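PDB 7ADK: lipoprotein from Mycoplasma mycoides subsp. capri, which probably acts as a chymotrypsin-like (clan PA) surface protease of a mycoplasma, with host immunoglobulin as its likely substrate. Local coordinates for residues B[221-224]-B[228-231]; B[715-720]-B[798-803]. All blocks are in the same frame, centred on the assembly; numbering follows the deposited sequence.

Contact 1 of 2, residues B[221-224]-B[228-231]; sequences DDQA and NFDT
Q223 and F229 make the tight half of this contact, where the chain leaves helix 220-226 and folds back past the helix it has just left. The glutamine reaches out with CG anti to the backbone N (chi1 -160°) and runs on extended, crossing the phenylalanine side chain at about a right angle. Its CG lies 3.3 Å from F229 CD2. Beyond it, amide and ring planes are 34° apart. The base of the phenylalanine also packs against the helix backbone, with F229 CB 3.5 Å from Q223 O. Both residues are buried, and T718 of helix 715-719 adds to the cover over F229.

One polar thread continues from this packing: Q223 OE1 takes a weak hydrogen bond from T231 N, 2.9 Å long and bent to 128° at the hydrogen. The other half is looser and nearer to solvent. There only the T231 methyl does the touching, CG2 lying 3.6 Å from A224 CA and 3.9 Å from A224 CB, and both residues are partly exposed. The T231 hydroxyl turns to its own chain, with OG1 giving a 2.7 Å hydrogen bond to D230 O from above the carbonyl plane.

The chemistry is thus mostly apolar packing of helix against returning loop. A buried side chain brings its amide oxygen to a backbone N-H, but that bond is weak and bent, so the contact rests mainly on Q223 CG against F229 and on the T231 methyl against A224.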
loop_
_atom_site.group_PDB
_atom_site.type_symbol
_atom_site.label_atom_id
_atom_site.label_comp_id
_atom_site.label_asym_id
_atom_site.label_seq_id
_atom_site.Cartn_x
_atom_site.Cartn_y
_atom_site.Cartn_z
ATOM N N ASP B 221 -40.203 -20.366 9.173
ATOM C CA ASP B 221 -39.233 -21.420 8.835
ATOM C C ASP B 221 -37.973 -20.896 8.113
ATOM O O ASP B 221 -36.906 -21.495 8.228
ATOM C CB ASP B 221 -39.912 -22.478 7.971
ATOM C CG ASP B 221 -38.966 -23.638 7.671
ATOM O OD1 ASP B 221 -38.499 -24.303 8.619
ATOM O OD2 ASP B 221 -38.692 -23.899 6.485
ATOM N N ASP B 222 -38.069 -19.778 7.388
ATOM C CA ASP B 222 -36.901 -19.082 6.846
ATOM C C ASP B 222 -36.088 -18.490 7.999
ATOM O O ASP B 222 -34.889 -18.705 8.109
ATOM C CB ASP B 222 -37.273 -17.957 5.871
ATOM C CG ASP B 222 -37.968 -18.353 4.570
ATOM O OD1 ASP B 222 -38.138 -19.557 4.275
ATOM O OD2 ASP B 222 -38.330 -17.421 3.821
ATOM N N GLN B 223 -36.756 -17.803 8.917
ATOM C CA GLN B 223 -36.161 -17.119 10.060
ATOM C C GLN B 223 -35.373 -18.062 10.973
ATOM O O GLN B 223 -34.369 -17.662 11.546
ATOM C CB GLN B 223 -37.281 -16.417 10.840
ATOM C CG GLN B 223 -36.742 -15.312 11.719
ATOM C CD GLN B 223 -37.638 -14.976 12.885
ATOM O OE1 GLN B 223 -37.283 -15.176 14.028
ATOM N NE2 GLN B 223 -38.832 -14.499 12.658
ATOM N N ALA B 224 -35.770 -19.329 11.066
ATOM C CA ALA B 224 -35.044 -20.357 11.795
ATOM C C ALA B 224 -33.670 -20.682 11.188
ATOM O O ALA B 224 -32.866 -21.315 11.871
ATOM C CB ALA B 224 -35.931 -21.589 11.876
ATOM N N ASN B 228 -29.007 -17.419 13.135
ATOM C CA ASN B 228 -29.396 -17.805 14.480
ATOM C C ASN B 228 -30.437 -16.857 15.131
ATOM O O ASN B 228 -30.203 -16.342 16.227
ATOM C CB ASN B 228 -28.085 -17.873 15.264
ATOM N N PHE B 229 -31.571 -16.575 14.471
ATOM C CA PHE B 229 -32.612 -15.667 14.980
ATOM C C PHE B 229 -33.438 -16.315 16.110
ATOM O O PHE B 229 -33.506 -17.541 16.206
ATOM C CB PHE B 229 -33.583 -15.196 13.878
ATOM C CG PHE B 229 -33.162 -14.233 12.765
ATOM C CD1 PHE B 229 -31.920 -14.318 12.116
ATOM C CD2 PHE B 229 -34.122 -13.323 12.272
ATOM C CE1 PHE B 229 -31.652 -13.533 10.981
ATOM C CE2 PHE B 229 -33.853 -12.541 11.136
ATOM C CZ PHE B 229 -32.617 -12.648 10.493
ATOM N N ASP B 230 -34.146 -15.521 16.918
ATOM C CA ASP B 230 -34.916 -16.018 18.069
ATOM C C ASP B 230 -36.211 -16.770 17.733
ATOM O O ASP B 230 -36.663 -17.585 18.538
ATOM C CB ASP B 230 -35.234 -14.892 19.062
ATOM C CG ASP B 230 -34.079 -14.636 20.029
ATOM O OD1 ASP B 230 -32.915 -14.773 19.603
ATOM O OD2 ASP B 230 -34.343 -14.363 21.217
ATOM N N THR B 231 -36.817 -16.573 16.557
ATOM C CA THR B 231 -38.037 -17.301 16.168
ATOM C C THR B 231 -39.141 -17.201 17.242
ATOM O O THR B 231 -39.625 -16.114 17.542
ATOM C CB THR B 231 -37.710 -18.740 15.703
ATOM O OG1 THR B 231 -37.150 -19.526 16.732
ATOM C CG2 THR B 231 -36.754 -18.796 14.530
#

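Contact 2 of 2, residues B[715-720]-B[798-803]; sequences AFITVN and NLFGDY
I717, on a short, weakly bonded helix that follows strand 712-714, faces F800 with their CA atoms 9.2 Å apart, so backbones stay well separated and side chains fill the gap. The opposite side is a pair of overlapping beta turns, type I from N798 to G801 and type II' from F800 to Y803, in the loop joining two antiparallel neighbours of the mixed sheet, strands 783-792 and 807-809. The turns send F800 and Y803 toward the helix, and I717 CD1 sits in the corner the two rings make. It makes a CH-pi contact with each: 4.3 Å from the F800 centroid and 4.0 Å from that of Y803, over a face in both cases. Chi1 of -58° sets CG1 anti to the carbonyl carbon and leaves CG2 anti to the backbone N; that methyl touches F800 CZ at 3.7 Å, while CG1 passes alongside Y803, whose side chain runs in the opposite direction. All these residues are buried. The tyrosine hydroxyl is held by D714, which should help fix the ring against the isoleucine. Farther along, N720 ND2 gives F716 O a nearly straight 2.9 Å hydrogen bond, 172° at the hydrogen.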
loop_
_atom_site.group_PDB
_atom_site.type_symbol
_atom_site.label_atom_id
_atom_site.label_comp_id
_atom_site.label_asym_id
_atom_site.label_seq_id
_atom_site.Cartn_x
_atom_site.Cartn_y
_atom_site.Cartn_z
ATOM N N ALA B 715 -30.561 -6.254 17.248
ATOM C CA ALA B 715 -29.433 -7.125 17.496
ATOM C C ALA B 715 -29.810 -8.386 18.269
ATOM O O ALA B 715 -29.319 -9.449 17.925
ATOM C CB ALA B 715 -28.366 -6.359 18.248
ATOM N N PHE B 716 -30.679 -8.342 19.279
ATOM C CA PHE B 716 -30.911 -9.545 20.077
ATOM C C PHE B 716 -31.673 -10.620 19.301
ATOM O O PHE B 716 -31.289 -11.788 19.345
ATOM C CB PHE B 716 -31.526 -9.201 21.427
ATOM C CG PHE B 716 -31.620 -10.407 22.333
ATOM C CD1 PHE B 716 -30.489 -10.844 23.037
ATOM C CD2 PHE B 716 -32.812 -11.140 22.402
ATOM C CE1 PHE B 716 -30.539 -12.028 23.791
ATOM C CE2 PHE B 716 -32.862 -12.326 23.163
ATOM C CZ PHE B 716 -31.720 -12.780 23.840
ATOM N N ILE B 717 -32.664 -10.245 18.492
ATOM C CA ILE B 717 -33.408 -11.189 17.639
ATOM C C ILE B 717 -32.565 -11.751 16.472
ATOM O O ILE B 717 -32.991 -12.716 15.845
ATOM C CB ILE B 717 -34.738 -10.534 17.170
ATOM C CG1 ILE B 717 -35.619 -10.101 18.359
ATOM C CG2 ILE B 717 -35.576 -11.398 16.216
ATOM C CD1 ILE B 717 -36.112 -11.233 19.262
ATOM N N THR B 718 -31.364 -11.222 16.209
ATOM C CA THR B 718 -30.652 -11.450 14.940
ATOM C C THR B 718 -29.169 -11.827 15.104
ATOM O O THR B 718 -28.666 -12.714 14.422
ATOM C CB THR B 718 -30.769 -10.192 14.059
ATOM O OG1 THR B 718 -32.067 -9.656 14.083
ATOM C CG2 THR B 718 -30.410 -10.462 12.649
ATOM N N VAL B 719 -28.464 -11.151 16.007
ATOM C CA VAL B 719 -26.999 -11.084 16.160
ATOM C C VAL B 719 -26.623 -11.065 17.654
ATOM O O VAL B 719 -25.742 -10.330 18.081
ATOM C CB VAL B 719 -26.393 -9.882 15.384
ATOM C CG1 VAL B 719 -24.893 -10.030 15.154
ATOM C CG2 VAL B 719 -26.991 -9.685 13.997
ATOM N N ASN B 720 -27.319 -11.854 18.482
ATOM C CA ASN B 720 -27.146 -11.916 19.945
ATOM C C ASN B 720 -25.719 -12.305 20.404
ATOM O O ASN B 720 -25.313 -11.969 21.507
ATOM C CB ASN B 720 -28.198 -12.872 20.552
ATOM C CG ASN B 720 -28.508 -14.109 19.721
ATOM O OD1 ASN B 720 -27.724 -15.043 19.615
ATOM N ND2 ASN B 720 -29.619 -14.125 19.035
ATOM N N ASN B 798 -47.089 -8.589 19.862
ATOM C CA ASN B 798 -46.956 -9.898 20.510
ATOM C C ASN B 798 -46.386 -11.057 19.657
ATOM O O ASN B 798 -46.424 -12.206 20.100
ATOM C CB ASN B 798 -48.233 -10.260 21.294
ATOM C CG ASN B 798 -48.601 -9.235 22.345
ATOM O OD1 ASN B 798 -49.548 -8.486 22.210
ATOM N ND2 ASN B 798 -47.856 -9.145 23.412
ATOM N N LEU B 799 -45.818 -10.808 18.475
ATOM C CA LEU B 799 -45.201 -11.843 17.633
ATOM C C LEU B 799 -44.089 -12.608 18.373
ATOM O O LEU B 799 -43.984 -13.832 18.297
ATOM C CB LEU B 799 -44.633 -11.148 16.387
ATOM C CG LEU B 799 -44.028 -12.083 15.334
ATOM C CD1 LEU B 799 -45.113 -12.826 14.590
ATOM C CD2 LEU B 799 -43.241 -11.264 14.324
ATOM N N PHE B 800 -43.290 -11.844 19.120
ATOM C CA PHE B 800 -42.199 -12.291 19.977
ATOM C C PHE B 800 -42.632 -12.344 21.460
ATOM O O PHE B 800 -41.828 -12.122 22.360
ATOM C CB PHE B 800 -40.983 -11.381 19.715
ATOM C CG PHE B 800 -40.338 -11.509 18.342
ATOM C CD1 PHE B 800 -40.433 -10.464 17.409
ATOM C CD2 PHE B 800 -39.651 -12.681 17.981
ATOM C CE1 PHE B 800 -39.866 -10.581 16.131
ATOM C CE2 PHE B 800 -39.083 -12.809 16.703
ATOM C CZ PHE B 800 -39.199 -11.767 15.775
ATOM N N GLY B 801 -43.912 -12.591 21.747
ATOM C CA GLY B 801 -44.431 -12.701 23.108
ATOM C C GLY B 801 -44.482 -11.359 23.821
ATOM O O GLY B 801 -45.114 -10.424 23.339
ATOM N N ASP B 802 -43.826 -11.244 24.975
ATOM C CA ASP B 802 -43.716 -9.984 25.737
ATOM C C ASP B 802 -42.557 -9.074 25.249
ATOM O O ASP B 802 -42.333 -7.988 25.789
ATOM C CB ASP B 802 -43.593 -10.311 27.233
ATOM C CG ASP B 802 -43.816 -9.112 28.164
ATOM O OD1 ASP B 802 -44.667 -8.247 27.860
ATOM O OD2 ASP B 802 -43.181 -9.055 29.241
ATOM N N TYR B 803 -41.800 -9.488 24.230
ATOM C CA TYR B 803 -40.621 -8.776 23.724
ATOM C C TYR B 803 -40.941 -7.538 22.868
ATOM O O TYR B 803 -41.881 -7.510 22.075
ATOM C CB TYR B 803 -39.749 -9.738 22.930
ATOM C CG TYR B 803 -38.478 -9.119 22.391
ATOM C CD1 TYR B 803 -37.426 -8.834 23.273
ATOM C CD2 TYR B 803 -38.376 -8.775 21.023
ATOM C CE1 TYR B 803 -36.285 -8.166 22.804
ATOM C CE2 TYR B 803 -37.230 -8.121 20.556
ATOM C CZ TYR B 803 -36.195 -7.792 21.450
ATOM O OH TYR B 803 -35.111 -7.109 21.021
#

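In the fold
From the N terminus, contact 1 comes first: helix 220-226 ends and the chain folds back at once, closing a loop with only three residues between its segments. The chain then runs through the antiparallel sheet and into the mixed one before contact 2 closes a far larger loop, from helix 715-719 past several strands to the turns after strand 783-792. The two are in series, neither enclosing the other, yet they meet in space with centres about 10 Å apart. D230 N probably hydrogen-bonds I717 O, and D230 also packs on F716, while F800 touches Q223. Together they tie the N-terminal helical region to the short helix after strand 712-714 and the turns between strands 783-792 and 807-809.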